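Local coordinates for putative Lipoprotein (Shewanella oneidensis, PDB 3U24), which is of unknown function but binds zinc ions and, as a DUF885-family lipoprotein of the Peptidase_MA clan, is probably related to metallopeptidases, at residues A[54-59]-A[153-158]; A[122-127]-A[179-184]; A[253-258]-A[563-568]; A[262-267]-A[475-480]. All coordinates share one frame; numbering follows the deposited sequence.

Contact 1. Residues A[54-59]-A[153-158]; sequences GYLEIP and PAYYAA. With EDO (1,2-ethanediol), chain Y.
The carbonyl oxygen of A154 accepts the helical hydrogen bond of A158 (A158 N to A154 O 2.9 Å), and the I58 CG2 methyl rests against this same turn, 3.8 Å from A154 O. The methyl also touches the A158 side chain, with I58 CG2 to A158 CB at 3.6 Å, while I58 CD1 packs less closely on A154 CB. Two alanines one turn apart thus present a low surface on helix 152-162 against which the loop between helices 41-47 and 61-79 can lie. The next residue of the loop meets the larger side chain of this helix. P59 CG lies over one face of the Y155 ring, offset toward its rim, in a CH-pi contact of 4.2 Å from CG to the Y155 ring centroid. P59 CD is 3.5 Å from Y155 CD2. Y155 has CG anti to the backbone N (chi1 179°), and the CD2 side of its ring meets the loop; E57 O faces the ring edge in plane, 3.5 Å from Y155 CD2. L56 crosses the tyrosine at about a right angle, with L56 CD2 4.0 Å from Y155 CB. Nearer the start of the helix, A154 N donates to an ethanediol hydroxyl, probably from the crystallisation liquor. Y155 OH is hydrogen-bonded to N122 N, and the E57 carboxylate to T42 and S40. No hydrogen bond links residues 54-59 with 153-158, although P59 O accepts a weak one from N162 ND2 further along the helix; the fit is therefore mainly apolar and CH-pi.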
# COMPACT_ATOMS: atom_id res chain seq x y z
N GLY A 54 25.17 -7.25 -7.47
CA GLY A 54 26.30 -6.40 -7.76
C GLY A 54 26.14 -5.41 -8.90
O GLY A 54 27.05 -4.63 -9.17
N TYR A 55 24.99 -5.44 -9.57
CA TYR A 55 24.76 -4.65 -10.77
C TYR A 55 23.81 -3.53 -10.44
O TYR A 55 22.66 -3.77 -10.10
CB TYR A 55 24.12 -5.52 -11.84
CG TYR A 55 23.95 -4.79 -13.14
CD1 TYR A 55 25.03 -4.61 -13.98
CD2 TYR A 55 22.73 -4.23 -13.51
CE1 TYR A 55 24.91 -3.91 -15.18
CE2 TYR A 55 22.59 -3.52 -14.70
CZ TYR A 55 23.69 -3.38 -15.53
OH TYR A 55 23.61 -2.70 -16.70
N LEU A 56 24.27 -2.29 -10.53
CA LEU A 56 23.43 -1.13 -10.32
C LEU A 56 23.01 -0.62 -11.68
O LEU A 56 23.85 -0.19 -12.45
CB LEU A 56 24.20 -0.04 -9.59
CG LEU A 56 23.50 1.28 -9.30
CD1 LEU A 56 22.31 1.09 -8.37
CD2 LEU A 56 24.51 2.28 -8.73
N GLU A 57 21.71 -0.65 -11.96
CA GLU A 57 21.20 -0.12 -13.24
C GLU A 57 21.38 1.38 -13.26
O GLU A 57 21.12 2.04 -12.27
CB GLU A 57 19.72 -0.46 -13.45
CG GLU A 57 19.40 -1.95 -13.32
CD GLU A 57 18.81 -2.34 -11.94
OE1 GLU A 57 19.31 -1.85 -10.89
OE2 GLU A 57 17.85 -3.14 -11.91
N ILE A 58 21.89 1.91 -14.36
CA ILE A 58 22.05 3.35 -14.52
C ILE A 58 20.77 3.82 -15.21
O ILE A 58 20.41 3.33 -16.29
CB ILE A 58 23.29 3.70 -15.34
CG1 ILE A 58 24.55 3.24 -14.58
CG2 ILE A 58 23.39 5.21 -15.58
CD1 ILE A 58 25.72 2.87 -15.48
N PRO A 59 20.04 4.73 -14.57
CA PRO A 59 18.73 5.10 -15.12
C PRO A 59 18.88 6.19 -16.16
O PRO A 59 18.50 7.31 -15.93
CB PRO A 59 17.97 5.57 -13.88
CG PRO A 59 19.05 6.17 -13.02
CD PRO A 59 20.35 5.48 -13.35
N PRO A 153 28.66 7.08 -9.09
CA PRO A 153 28.78 8.43 -9.73
C PRO A 153 27.96 8.51 -10.99
O PRO A 153 27.27 9.50 -11.26
CB PRO A 153 30.27 8.53 -10.05
CG PRO A 153 30.89 7.80 -8.89
CD PRO A 153 29.98 6.60 -8.65
N ALA A 154 28.01 7.44 -11.77
CA ALA A 154 27.26 7.40 -13.05
C ALA A 154 25.75 7.48 -12.84
O ALA A 154 25.04 8.07 -13.61
CB ALA A 154 27.59 6.15 -13.83
N TYR A 155 25.28 6.80 -11.81
CA TYR A 155 23.87 6.77 -11.46
C TYR A 155 23.40 8.20 -11.22
O TYR A 155 22.41 8.56 -11.75
CB TYR A 155 23.67 5.93 -10.19
CG TYR A 155 22.26 5.84 -9.71
CD1 TYR A 155 21.72 6.84 -8.91
CD2 TYR A 155 21.45 4.78 -10.06
CE1 TYR A 155 20.39 6.77 -8.46
CE2 TYR A 155 20.11 4.69 -9.63
CZ TYR A 155 19.59 5.68 -8.82
OH TYR A 155 18.28 5.61 -8.37
N TYR A 156 24.10 8.98 -10.41
CA TYR A 156 23.65 10.33 -10.12
C TYR A 156 23.92 11.34 -11.28
O TYR A 156 23.13 12.27 -11.45
CB TYR A 156 24.21 10.82 -8.77
CG TYR A 156 23.58 10.13 -7.55
CD1 TYR A 156 22.30 10.41 -7.17
CD2 TYR A 156 24.30 9.20 -6.79
CE1 TYR A 156 21.71 9.78 -6.08
CE2 TYR A 156 23.73 8.57 -5.68
CZ TYR A 156 22.42 8.86 -5.36
OH TYR A 156 21.82 8.30 -4.26
N ALA A 157 25.00 11.15 -12.04
CA ALA A 157 25.16 11.89 -13.33
C ALA A 157 23.95 11.67 -14.25
O ALA A 157 23.46 12.62 -14.85
CB ALA A 157 26.48 11.53 -14.07
N ALA A 158 23.50 10.41 -14.37
CA ALA A 158 22.30 10.08 -15.16
C ALA A 158 21.05 10.81 -14.61
O ALA A 158 20.20 11.34 -15.36
CB ALA A 158 22.06 8.55 -15.20
C1 EDO Y . 32.31 3.96 -13.10
O1 EDO Y . 32.66 3.76 -11.72
C2 EDO Y . 31.25 5.05 -13.38
O2 EDO Y . 30.64 5.63 -12.20

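Contact 2. Residues A[122-127]-A[179-184]; sequences NVAGGF and QGAFSV. With EDO (1,2-ethanediol), chain P; EDO (1,2-ethanediol), chain S.
Apolar carbon atoms make the direct contacts between A124 and F127 on one side and A181 and V184 on the other. A124 CB sits 3.8 Å from A181 CA and 3.9 Å from A181 CB, bringing the two backbones close. Three residues further on each side, F127 CB lies 3.8 Å from V184 CG1. The valine offers this methyl with CG1 anti to the backbone N (chi1 175°), whereas the phenylalanine ring leads away from the contact and meets F185 edge-to-face.

Hydrogen bonds shape each segment rather than join the two. N122 OD1 caps the start of helix 124-131 by accepting from A124 N at 2.9 Å, a fairly straight bond at the hydrogen (162°) in which the donor stands above the amide plane. In the other segment G180 O is gripped twice by S183, from S183 N and from S183 OG; the hydroxyl, 2.9 Å from G180 O, donates within the carbonyl plane. This double hold would steady a turn whose bonds span three residues.

A bound ethanediol, probably a crystallisation additive, adds hydrogen bonds to residues 122-127 alone. One hydroxyl donates to N122 O (ethanediol O1 to N122 O 2.9 Å) and accepts from G126 N, bridging two backbone groups four residues apart.

Around the contact, F127 packs on V145 and R148 of helix 138-148 and V184 on A128 and I131 of helix 124-131, while the F182 side chain touches helix 200-234, so that the turn following helix 168-179 is wedged between helices.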
# COMPACT_ATOMS: atom_id res chain seq x y z
N ASN A 122 17.84 7.44 -6.08
CA ASN A 122 18.44 7.23 -4.74
C ASN A 122 18.97 5.80 -4.67
O ASN A 122 18.21 4.84 -4.83
CB ASN A 122 17.38 7.46 -3.64
CG ASN A 122 17.97 7.47 -2.22
OD1 ASN A 122 19.10 6.98 -1.96
ND2 ASN A 122 17.20 8.04 -1.28
N VAL A 123 20.27 5.64 -4.45
CA VAL A 123 20.83 4.26 -4.40
C VAL A 123 20.62 3.54 -3.05
O VAL A 123 20.83 2.33 -2.96
CB VAL A 123 22.33 4.27 -4.79
CG1 VAL A 123 22.51 4.93 -6.15
CG2 VAL A 123 23.16 4.99 -3.72
N ALA A 124 20.18 4.26 -2.04
CA ALA A 124 20.23 3.75 -0.65
C ALA A 124 19.43 2.46 -0.49
O ALA A 124 19.93 1.46 0.09
CB ALA A 124 19.75 4.84 0.34
N GLY A 125 18.22 2.46 -1.05
CA GLY A 125 17.27 1.36 -0.98
C GLY A 125 17.83 0.01 -1.40
O GLY A 125 17.69 -0.99 -0.68
N GLY A 126 18.47 -0.04 -2.54
CA GLY A 126 19.03 -1.30 -3.03
C GLY A 126 20.16 -1.81 -2.13
O GLY A 126 20.27 -3.02 -1.85
N PHE A 127 20.98 -0.88 -1.64
CA PHE A 127 22.06 -1.22 -0.75
C PHE A 127 21.53 -1.72 0.58
O PHE A 127 22.03 -2.70 1.09
CB PHE A 127 23.04 -0.05 -0.57
CG PHE A 127 24.00 0.09 -1.72
CD1 PHE A 127 25.18 -0.62 -1.73
CD2 PHE A 127 23.72 0.93 -2.79
CE1 PHE A 127 26.08 -0.49 -2.77
CE2 PHE A 127 24.61 1.07 -3.83
CZ PHE A 127 25.79 0.36 -3.84
N GLN A 179 19.97 12.23 1.81
CA GLN A 179 20.71 12.45 3.09
C GLN A 179 20.68 11.19 3.94
O GLN A 179 21.64 10.88 4.58
CB GLN A 179 20.15 13.62 3.91
CG GLN A 179 20.61 14.96 3.38
CD GLN A 179 19.89 16.19 4.00
OE1 GLN A 179 18.77 16.10 4.57
NE2 GLN A 179 20.55 17.36 3.86
N GLY A 180 19.57 10.47 3.91
CA GLY A 180 19.44 9.20 4.62
C GLY A 180 20.34 8.12 4.05
O GLY A 180 20.57 7.11 4.72
N ALA A 181 20.88 8.31 2.85
CA ALA A 181 21.82 7.32 2.30
C ALA A 181 23.00 7.06 3.28
O ALA A 181 23.52 5.94 3.32
CB ALA A 181 22.33 7.70 0.92
N PHE A 182 23.38 8.07 4.07
CA PHE A 182 24.47 7.91 5.02
C PHE A 182 24.18 7.07 6.24
O PHE A 182 25.09 6.72 6.96
CB PHE A 182 25.08 9.25 5.40
CG PHE A 182 25.81 9.87 4.26
CD1 PHE A 182 26.98 9.30 3.79
CD2 PHE A 182 25.27 10.94 3.56
CE1 PHE A 182 27.65 9.84 2.69
CE2 PHE A 182 25.92 11.49 2.49
CZ PHE A 182 27.11 10.93 2.03
N SER A 183 22.94 6.69 6.47
CA SER A 183 22.69 5.69 7.49
C SER A 183 22.98 4.26 6.94
O SER A 183 23.00 3.30 7.69
CB SER A 183 21.28 5.83 8.01
OG SER A 183 20.42 5.34 7.03
N VAL A 184 23.20 4.14 5.63
CA VAL A 184 23.61 2.90 4.99
C VAL A 184 25.11 2.99 4.71
O VAL A 184 25.87 2.10 5.11
CB VAL A 184 22.81 2.69 3.68
CG1 VAL A 184 23.29 1.46 2.92
CG2 VAL A 184 21.30 2.61 3.96
C1 EDO P . 17.35 1.30 -5.78
O1 EDO P . 17.91 2.00 -4.66
C2 EDO P . 18.09 1.60 -7.10
O2 EDO P . 19.35 0.93 -7.09
C1 EDO S . 13.82 4.05 -5.96
O1 EDO S . 15.25 4.10 -6.13
C2 EDO S . 13.29 5.35 -5.33
O2 EDO S . 13.73 5.56 -3.98

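Contact 3. Residues A[253-258]-A[563-568]; sequences DIQAGM and VKYIRQ
K564 starts with CG between its backbone N and carbonyl carbon (chi1 65°) and then runs extended, which carries its methylene chain past the carbonyl oxygen of Q255. K564 CE comes to 3.2 Å from Q255 O, and the same carbon is 3.7 Å from A256 O. A methylene next to an ammonium group is probably polarised enough to make these oxygens favourable neighbours. Further back on the chain, K564 CD passes 4.2 Å from G257 CA, where no side chain intervenes. The Q255 carbonyl also takes a hydrogen bond from a water, 2.7 Å from Q255 O, and this water accepts from K564 N at 2.9 Å. It thereby serves a backbone N-H in the first turn of helix 563-571. Beside this bridge, the Q255 amide nitrogen meets the edge of the Y565 ring, near its plane, with Q255 NE2 3.6 Å from Y565 CE2; amide and ring planes stand 73° apart. The other surroundings of the Y565 ring include H95, a zinc ligand observed in this protein. E530 holds the loop by accepting from G257 N, and N434 donates to I254 O. With its positive phi of 57°, Q255 ends the helical path of 243-254, a backbone conformation typical of helix C-terminal ends; here that end is tied through one water to the N-terminal turn of the last helix in a mainly helical fold.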
# COMPACT_ATOMS: atom_id res chain seq x y z
N ASP A 253 -3.14 1.33 -12.11
CA ASP A 253 -2.85 0.95 -10.74
C ASP A 253 -4.02 0.18 -10.11
O ASP A 253 -3.80 -0.82 -9.43
CB ASP A 253 -2.58 2.19 -9.86
CG ASP A 253 -1.26 2.89 -10.19
OD1 ASP A 253 -0.49 2.37 -11.03
OD2 ASP A 253 -0.98 3.96 -9.56
N ILE A 254 -5.25 0.68 -10.27
CA ILE A 254 -6.41 0.13 -9.55
C ILE A 254 -7.14 -0.93 -10.37
O ILE A 254 -7.59 -1.94 -9.86
CB ILE A 254 -7.37 1.27 -9.23
CG1 ILE A 254 -6.67 2.37 -8.41
CG2 ILE A 254 -8.61 0.80 -8.49
CD1 ILE A 254 -6.11 1.95 -7.05
N GLN A 255 -7.21 -0.72 -11.68
CA GLN A 255 -7.88 -1.61 -12.59
C GLN A 255 -9.32 -1.80 -12.20
O GLN A 255 -9.86 -2.89 -12.28
CB GLN A 255 -7.13 -2.95 -12.72
CG GLN A 255 -5.74 -2.85 -13.30
CD GLN A 255 -5.12 -4.20 -13.57
OE1 GLN A 255 -4.27 -4.68 -12.78
NE2 GLN A 255 -5.49 -4.82 -14.66
N ALA A 256 -9.93 -0.72 -11.79
CA ALA A 256 -11.35 -0.68 -11.45
C ALA A 256 -12.18 -0.80 -12.72
O ALA A 256 -11.72 -0.52 -13.85
CB ALA A 256 -11.70 0.63 -10.77
N GLY A 257 -13.42 -1.19 -12.48
CA GLY A 257 -14.45 -1.26 -13.48
C GLY A 257 -15.21 0.03 -13.61
O GLY A 257 -16.35 0.01 -14.02
N MSE A 258 -14.60 1.15 -13.24
CA MSE A 258 -15.19 2.48 -13.46
C MSE A 258 -14.05 3.50 -13.58
O MSE A 258 -12.87 3.16 -13.32
CB MSE A 258 -16.13 2.83 -12.31
CG MSE A 258 -15.42 3.05 -10.99
SE MSE A 258 -16.61 3.32 -9.42
CE MSE A 258 -16.68 1.52 -8.60
N VAL A 563 -10.73 -6.78 -8.67
CA VAL A 563 -12.11 -7.14 -8.46
C VAL A 563 -12.92 -7.32 -9.78
O VAL A 563 -13.73 -8.25 -9.89
CB VAL A 563 -12.80 -6.11 -7.56
CG1 VAL A 563 -14.28 -6.48 -7.36
CG2 VAL A 563 -12.04 -5.99 -6.22
N LYS A 564 -12.68 -6.50 -10.79
CA LYS A 564 -13.46 -6.65 -12.00
C LYS A 564 -13.22 -7.97 -12.72
O LYS A 564 -14.11 -8.47 -13.40
CB LYS A 564 -13.28 -5.50 -12.98
CG LYS A 564 -11.90 -5.33 -13.57
CD LYS A 564 -12.02 -4.43 -14.80
CE LYS A 564 -10.72 -3.78 -15.24
NZ LYS A 564 -10.76 -3.47 -16.71
N TYR A 565 -12.02 -8.52 -12.58
CA TYR A 565 -11.73 -9.79 -13.22
C TYR A 565 -12.39 -10.94 -12.44
O TYR A 565 -12.93 -11.87 -13.04
CB TYR A 565 -10.21 -9.95 -13.42
CG TYR A 565 -9.67 -9.01 -14.53
CD1 TYR A 565 -10.29 -8.96 -15.83
CD2 TYR A 565 -8.57 -8.16 -14.29
CE1 TYR A 565 -9.83 -8.09 -16.84
CE2 TYR A 565 -8.09 -7.30 -15.29
CZ TYR A 565 -8.72 -7.27 -16.58
OH TYR A 565 -8.24 -6.41 -17.60
N ILE A 566 -12.38 -10.84 -11.12
CA ILE A 566 -13.08 -11.81 -10.30
C ILE A 566 -14.58 -11.81 -10.62
O ILE A 566 -15.17 -12.88 -10.81
CB ILE A 566 -12.88 -11.61 -8.81
CG1 ILE A 566 -11.40 -11.82 -8.43
CG2 ILE A 566 -13.78 -12.56 -8.02
CD1 ILE A 566 -11.07 -11.29 -7.04
N ARG A 567 -15.16 -10.62 -10.74
CA ARG A 567 -16.55 -10.48 -11.13
C ARG A 567 -16.80 -11.15 -12.48
O ARG A 567 -17.75 -11.90 -12.63
CB ARG A 567 -16.92 -9.02 -11.25
CG ARG A 567 -18.31 -8.76 -11.80
CD ARG A 567 -18.71 -7.27 -11.72
NE ARG A 567 -20.00 -7.11 -12.41
CZ ARG A 567 -20.14 -7.01 -13.73
NH1 ARG A 567 -19.10 -7.00 -14.54
NH2 ARG A 567 -21.34 -6.90 -14.24
N GLN A 568 -15.97 -10.83 -13.46
CA GLN A 568 -16.15 -11.35 -14.83
C GLN A 568 -16.08 -12.90 -14.80
O GLN A 568 -16.90 -13.56 -15.42
CB GLN A 568 -15.10 -10.74 -15.78
CG GLN A 568 -15.39 -10.83 -17.28
CD GLN A 568 -14.57 -9.83 -18.15
OE1 GLN A 568 -14.12 -8.74 -17.70
NE2 GLN A 568 -14.40 -10.19 -19.44
O HOH W 1 -11.30 -3.96 -10.21

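Contact 4. Residues A[262-267]-A[475-480]; sequences QLYQKA and NTILDY
Y264 overlaps Y480 in an offset stack, with the centroids of the Y264 and Y480 rings 4.7 Å apart and their planes 25° from parallel. The overlap begins at the base of Y264, whose CB lies over the Y480 face, 3.9 Å from the Y480 ring centroid, as a CH-pi contact. The closest ring atoms are Y264 CD1 and Y480 CD2 at 3.4 Å. Y264 has CG anti to the backbone N (chi1 167°), which sets CG 3.5 Å from Y480 CD2, and the two tyrosine side chains cross at about a right angle. T476 contributes a methyl group beside this pair: T476 CG2 is 3.7 Å from L263 CD2 and 3.9 Å from A267 CB. From the next position on its helix, I477 brings CG1 to 3.9 Å from A267 CB, while its CG2 touches the Y264 ring obliquely. The small A267 side chain is thus shared by T476 and I477. Helices 260-289 and 459-485 run more nearly antiparallel than parallel here, at 133°, with their segment axes approaching to 9.1 Å. Y525 of helix 523-542 packs on L263, A267 and T476, whereas D479 is hydrogen-bonded to Y246. No hydrogen bond spans the two segments, so this largely buried helix pairing relies on the tyrosine stack and the fit of methyl and methylene groups, without charge or polar pairing.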
# COMPACT_ATOMS: atom_id res chain seq x y z
N GLN A 262 -16.04 8.61 -11.84
CA GLN A 262 -17.17 7.86 -11.32
C GLN A 262 -17.01 7.50 -9.85
O GLN A 262 -17.96 7.59 -9.07
CB GLN A 262 -17.40 6.58 -12.15
CG GLN A 262 -18.14 6.79 -13.45
CD GLN A 262 -18.16 5.47 -14.21
OE1 GLN A 262 -17.12 4.97 -14.63
NE2 GLN A 262 -19.35 4.89 -14.34
N LEU A 263 -15.82 7.07 -9.46
CA LEU A 263 -15.61 6.71 -8.04
C LEU A 263 -15.79 7.96 -7.12
O LEU A 263 -16.35 7.87 -6.03
CB LEU A 263 -14.22 6.16 -7.84
CG LEU A 263 -13.93 5.59 -6.43
CD1 LEU A 263 -14.68 4.27 -6.19
CD2 LEU A 263 -12.46 5.43 -6.23
N TYR A 264 -15.25 9.08 -7.56
CA TYR A 264 -15.37 10.35 -6.83
C TYR A 264 -16.85 10.69 -6.62
O TYR A 264 -17.25 11.02 -5.53
CB TYR A 264 -14.71 11.48 -7.60
CG TYR A 264 -15.04 12.88 -7.09
CD1 TYR A 264 -14.38 13.40 -5.99
CD2 TYR A 264 -15.98 13.68 -7.74
CE1 TYR A 264 -14.67 14.67 -5.55
CE2 TYR A 264 -16.27 14.94 -7.31
CZ TYR A 264 -15.60 15.44 -6.20
OH TYR A 264 -15.87 16.69 -5.75
N GLN A 265 -17.64 10.60 -7.67
CA GLN A 265 -19.06 10.91 -7.56
C GLN A 265 -19.75 9.97 -6.56
O GLN A 265 -20.53 10.42 -5.73
CB GLN A 265 -19.76 10.91 -8.93
CG GLN A 265 -19.18 12.00 -9.86
CD GLN A 265 -19.71 11.94 -11.31
OE1 GLN A 265 -20.02 10.85 -11.85
NE2 GLN A 265 -19.82 13.11 -11.93
N LYS A 266 -19.42 8.68 -6.60
CA LYS A 266 -19.92 7.76 -5.60
C LYS A 266 -19.44 8.13 -4.18
O LYS A 266 -20.19 7.98 -3.20
CB LYS A 266 -19.53 6.32 -5.91
CG LYS A 266 -20.31 5.63 -7.04
CD LYS A 266 -19.64 4.27 -7.35
CE LYS A 266 -20.07 3.68 -8.69
NZ LYS A 266 -21.43 3.11 -8.52
N ALA A 267 -18.19 8.58 -4.07
CA ALA A 267 -17.61 8.91 -2.74
C ALA A 267 -18.35 10.11 -2.13
O ALA A 267 -18.68 10.12 -0.94
CB ALA A 267 -16.10 9.15 -2.83
N ASN A 475 -10.50 9.80 1.82
CA ASN A 475 -9.21 9.58 1.13
C ASN A 475 -9.35 9.74 -0.39
O ASN A 475 -8.45 10.28 -1.03
CB ASN A 475 -8.63 8.18 1.39
CG ASN A 475 -7.88 8.07 2.72
OD1 ASN A 475 -7.58 9.05 3.40
ND2 ASN A 475 -7.53 6.84 3.06
N THR A 476 -10.47 9.24 -0.94
CA THR A 476 -10.77 9.29 -2.36
C THR A 476 -11.10 10.71 -2.79
O THR A 476 -10.57 11.20 -3.77
CB THR A 476 -11.93 8.31 -2.73
OG1 THR A 476 -11.44 7.00 -2.61
CG2 THR A 476 -12.45 8.49 -4.16
N ILE A 477 -11.97 11.36 -2.05
CA ILE A 477 -12.30 12.78 -2.31
C ILE A 477 -11.03 13.65 -2.35
O ILE A 477 -10.82 14.47 -3.26
CB ILE A 477 -13.31 13.29 -1.28
CG1 ILE A 477 -14.60 12.49 -1.42
CG2 ILE A 477 -13.63 14.78 -1.46
CD1 ILE A 477 -15.66 12.85 -0.42
N LEU A 478 -10.18 13.45 -1.37
CA LEU A 478 -8.98 14.24 -1.21
C LEU A 478 -8.03 14.01 -2.37
O LEU A 478 -7.54 14.96 -3.02
CB LEU A 478 -8.30 13.86 0.11
CG LEU A 478 -6.91 14.46 0.38
CD1 LEU A 478 -7.09 15.80 1.04
CD2 LEU A 478 -6.05 13.61 1.30
N ASP A 479 -7.75 12.73 -2.65
CA ASP A 479 -6.74 12.43 -3.66
C ASP A 479 -7.16 12.97 -5.03
O ASP A 479 -6.37 13.63 -5.73
CB ASP A 479 -6.41 10.95 -3.73
CG ASP A 479 -5.15 10.67 -4.56
OD1 ASP A 479 -4.02 10.94 -4.06
OD2 ASP A 479 -5.29 10.15 -5.70
N TYR A 480 -8.42 12.75 -5.36
CA TYR A 480 -8.99 13.17 -6.62
C TYR A 480 -9.06 14.68 -6.70
O TYR A 480 -8.64 15.27 -7.70
CB TYR A 480 -10.39 12.55 -6.80
CG TYR A 480 -11.04 12.83 -8.14
CD1 TYR A 480 -10.75 12.05 -9.26
CD2 TYR A 480 -11.90 13.90 -8.31
CE1 TYR A 480 -11.34 12.33 -10.51
CE2 TYR A 480 -12.48 14.19 -9.54
CZ TYR A 480 -12.22 13.39 -10.64
OH TYR A 480 -12.81 13.68 -11.88

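From the N terminus, contact 1 brings the loop ahead of helix 61-79 back to helix 152-162, and contact 2 joins the start of helix 124-131 to the turn after helix 168-179. Their segments alternate along the chain, so the two loops cross, and they touch where Y155 and Y156 reach N122 and V123. Contact 3 then closes a loop of some 300 residues between the end of helix 243-254 and the last helix, 563-571. Contact 4, between helices 260-289 and 459-485, is nested inside it and touches it where M258 (selenomethionine) packs on L263 and K266. Contact 2 lies across the chain's centre from contacts 3 and 4.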